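Local structure of catechol O-methyltransferase (Mycobacterium tuberculosis, 6JCL) at residues Gly71-Ser74 against Thr75-Ala79. The protein catalyses the metal-dependent transfer of a methyl group from S-adenosyl-L-methionine to a hydroxyl of catechol-like compounds, producing guaiacols. Sequence-based numbering, arbitrary orientation.
Sequences GGFS and TIWLA. With SAH (S-adenosyl-L-homocysteine), chain I.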
loop_
_atom_site.group_PDB
_atom_site.type_symbol
_atom_site.label_atom_id
_atom_site.label_comp_id
_atom_site.label_asym_id
_atom_site.label_seq_id
_atom_site.Cartn_x
_atom_site.Cartn_y
_atom_site.Cartn_z
ATOM N N GLY A 71 -0.860 -15.516 -16.143
ATOM C CA GLY A 71 -2.218 -15.789 -16.582
ATOM C C GLY A 71 -3.155 -14.605 -16.456
ATOM O O GLY A 71 -4.370 -14.773 -16.614
ATOM N N GLY A 72 -2.636 -13.418 -16.153
ATOM C CA GLY A 72 -3.466 -12.219 -16.082
ATOM C C GLY A 72 -4.158 -11.948 -14.763
ATOM O O GLY A 72 -5.059 -11.100 -14.718
ATOM N N PHE A 73 -3.777 -12.627 -13.672
ATOM C CA PHE A 73 -4.491 -12.416 -12.417
ATOM C C PHE A 73 -4.254 -10.997 -11.893
ATOM O O PHE A 73 -5.209 -10.260 -11.605
ATOM C CB PHE A 73 -4.058 -13.489 -11.404
ATOM C CG PHE A 73 -4.864 -13.522 -10.134
ATOM C CD1 PHE A 73 -4.502 -12.745 -9.035
ATOM C CD2 PHE A 73 -5.963 -14.357 -10.014
ATOM C CE1 PHE A 73 -5.254 -12.786 -7.827
ATOM C CE2 PHE A 73 -6.707 -14.403 -8.833
ATOM C CZ PHE A 73 -6.342 -13.613 -7.738
ATOM N N SER A 74 -2.983 -10.581 -11.796
ATOM C CA SER A 74 -2.704 -9.196 -11.409
ATOM C C SER A 74 -3.287 -8.214 -12.428
ATOM O O SER A 74 -3.788 -7.147 -12.060
ATOM C CB SER A 74 -1.192 -8.973 -11.256
ATOM O OG SER A 74 -0.493 -9.331 -12.439
ATOM N N THR A 75 -3.255 -8.585 -13.711
ATOM C CA THR A 75 -3.761 -7.733 -14.788
ATOM C C THR A 75 -5.252 -7.455 -14.643
ATOM O O THR A 75 -5.704 -6.324 -14.869
ATOM C CB THR A 75 -3.491 -8.416 -16.121
ATOM O OG1 THR A 75 -2.218 -9.088 -16.062
ATOM C CG2 THR A 75 -3.510 -7.389 -17.259
ATOM N N ILE A 76 -6.028 -8.487 -14.303
ATOM C CA ILE A 76 -7.461 -8.319 -14.105
ATOM C C ILE A 76 -7.723 -7.278 -13.024
ATOM O O ILE A 76 -8.564 -6.386 -13.190
ATOM C CB ILE A 76 -8.115 -9.672 -13.750
ATOM C CG1 ILE A 76 -8.190 -10.581 -14.990
ATOM C CG2 ILE A 76 -9.503 -9.449 -13.154
ATOM C CD1 ILE A 76 -8.494 -12.076 -14.666
ATOM N N TRP A 77 -7.006 -7.380 -11.900
ATOM C CA TRP A 77 -7.166 -6.427 -10.804
ATOM C C TRP A 77 -6.787 -5.011 -11.231
ATOM O O TRP A 77 -7.483 -4.041 -10.895
ATOM C CB TRP A 77 -6.301 -6.868 -9.628
ATOM C CG TRP A 77 -6.850 -8.018 -8.814
ATOM C CD1 TRP A 77 -6.312 -9.275 -8.696
ATOM C CD2 TRP A 77 -8.010 -7.996 -7.963
ATOM N NE1 TRP A 77 -7.069 -10.031 -7.814
ATOM C CE2 TRP A 77 -8.100 -9.264 -7.341
ATOM C CE3 TRP A 77 -8.964 -7.018 -7.648
ATOM C CZ2 TRP A 77 -9.119 -9.588 -6.438
ATOM C CZ3 TRP A 77 -9.992 -7.344 -6.751
ATOM C CH2 TRP A 77 -10.061 -8.626 -6.166
ATOM N N LEU A 78 -5.689 -4.869 -11.973
ATOM C CA LEU A 78 -5.310 -3.540 -12.448
ATOM C C LEU A 78 -6.374 -2.977 -13.377
ATOM O O LEU A 78 -6.744 -1.801 -13.270
ATOM C CB LEU A 78 -3.962 -3.604 -13.168
ATOM C CG LEU A 78 -2.791 -3.806 -12.218
ATOM C CD1 LEU A 78 -1.534 -4.181 -13.015
ATOM C CD2 LEU A 78 -2.579 -2.538 -11.396
ATOM N N ALA A 79 -6.921 -3.825 -14.258
ATOM C CA ALA A 79 -7.930 -3.361 -15.210
ATOM C C ALA A 79 -9.215 -2.979 -14.494
ATOM O O ALA A 79 -9.880 -2.013 -14.871
ATOM C CB ALA A 79 -8.201 -4.427 -16.267
HETATM N N SAH I . 2.035 -10.600 -12.424
HETATM C CA SAH I . 1.514 -11.975 -12.461
HETATM C CB SAH I . 2.657 -12.964 -12.255
HETATM C CG SAH I . 3.843 -12.764 -13.195
HETATM S SD SAH I . 4.951 -14.192 -13.087
HETATM C C SAH I . 0.435 -12.185 -11.408
HETATM O O SAH I . -0.653 -12.708 -11.678
HETATM O OXT SAH I . 0.645 -11.788 -10.269
HETATM C "C5'" SAH I . 6.282 -13.519 -14.113
HETATM C "C4'" SAH I . 5.959 -13.503 -15.609
HETATM O "O4'" SAH I . 6.981 -12.776 -16.259
HETATM C "C3'" SAH I . 5.945 -14.882 -16.283
HETATM O "O3'" SAH I . 4.711 -15.033 -16.984
HETATM C "C2'" SAH I . 7.112 -14.858 -17.256
HETATM O "O2'" SAH I . 6.922 -15.653 -18.421
HETATM C "C1'" SAH I . 7.250 -13.356 -17.517
HETATM N N9 SAH I . 8.564 -12.923 -18.016
HETATM C C8 SAH I . 9.798 -13.411 -17.635
HETATM N N7 SAH I . 10.735 -12.732 -18.332
HETATM C C5 SAH I . 10.114 -11.825 -19.129
HETATM C C6 SAH I . 10.610 -10.900 -20.046
HETATM N N6 SAH I . 11.922 -10.775 -20.277
HETATM N N1 SAH I . 9.714 -10.098 -20.713
HETATM C C2 SAH I . 8.348 -10.231 -20.506
HETATM N N3 SAH I . 7.858 -11.157 -19.610
HETATM C C4 SAH I . 8.749 -11.939 -18.936
#
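G72, F73 and S74 meet I76, W77 and L78 in a local i to i+4 contact, the first turn of helix 73-82. This helix follows strand 63-67 in a beta-alpha-beta unit of the class I, Rossmann-like methyltransferase fold, and its N-terminal end faces the amino-acid part of S-adenosyl-L-homocysteine. Three backbone bonds define the turn. From the N-cap residue G72, O accepts I76 N at 2.8 Å; S74 O accepts L78 N at 3.0 Å. Between them, the bond from W77 N to F73 O is weak at 3.4 Å, although nearly straight. The backbone of G72 lies in the left-handed region, with a positive phi that glycine readily adopts, just before the helix begins.

One turn apart, F73 and W77 lie side by side and form an offset edge-to-face pair: the edge of the five-membered ring of W77 is directed at the face of F73, with the planes at 69° and F73 CE1 3.3 Å from W77 NE1. F73 places CG anti to its own N (chi1 -171°), whereas W77 CG sits beside its N, and both side chains touch L27 of helix 25-36.

Within this turn, S74 supplies the hydrogen bonds to the ligand. Its N donates to the carboxylate O of the ligand at an N-H...O angle of 161°; this is an N-H of the first helical turn, which has no i-4 carbonyl within the helix to bond, and the helix dipole would probably also help to stabilise the negative charge. E66 hydrogen-bonds S74 OG through OE2 and T75 OG1 through OE1, linking the start of the helix to strand 63-67. S74 OG also accepts a hydrogen bond from the ligand's amino N at 2.8 Å.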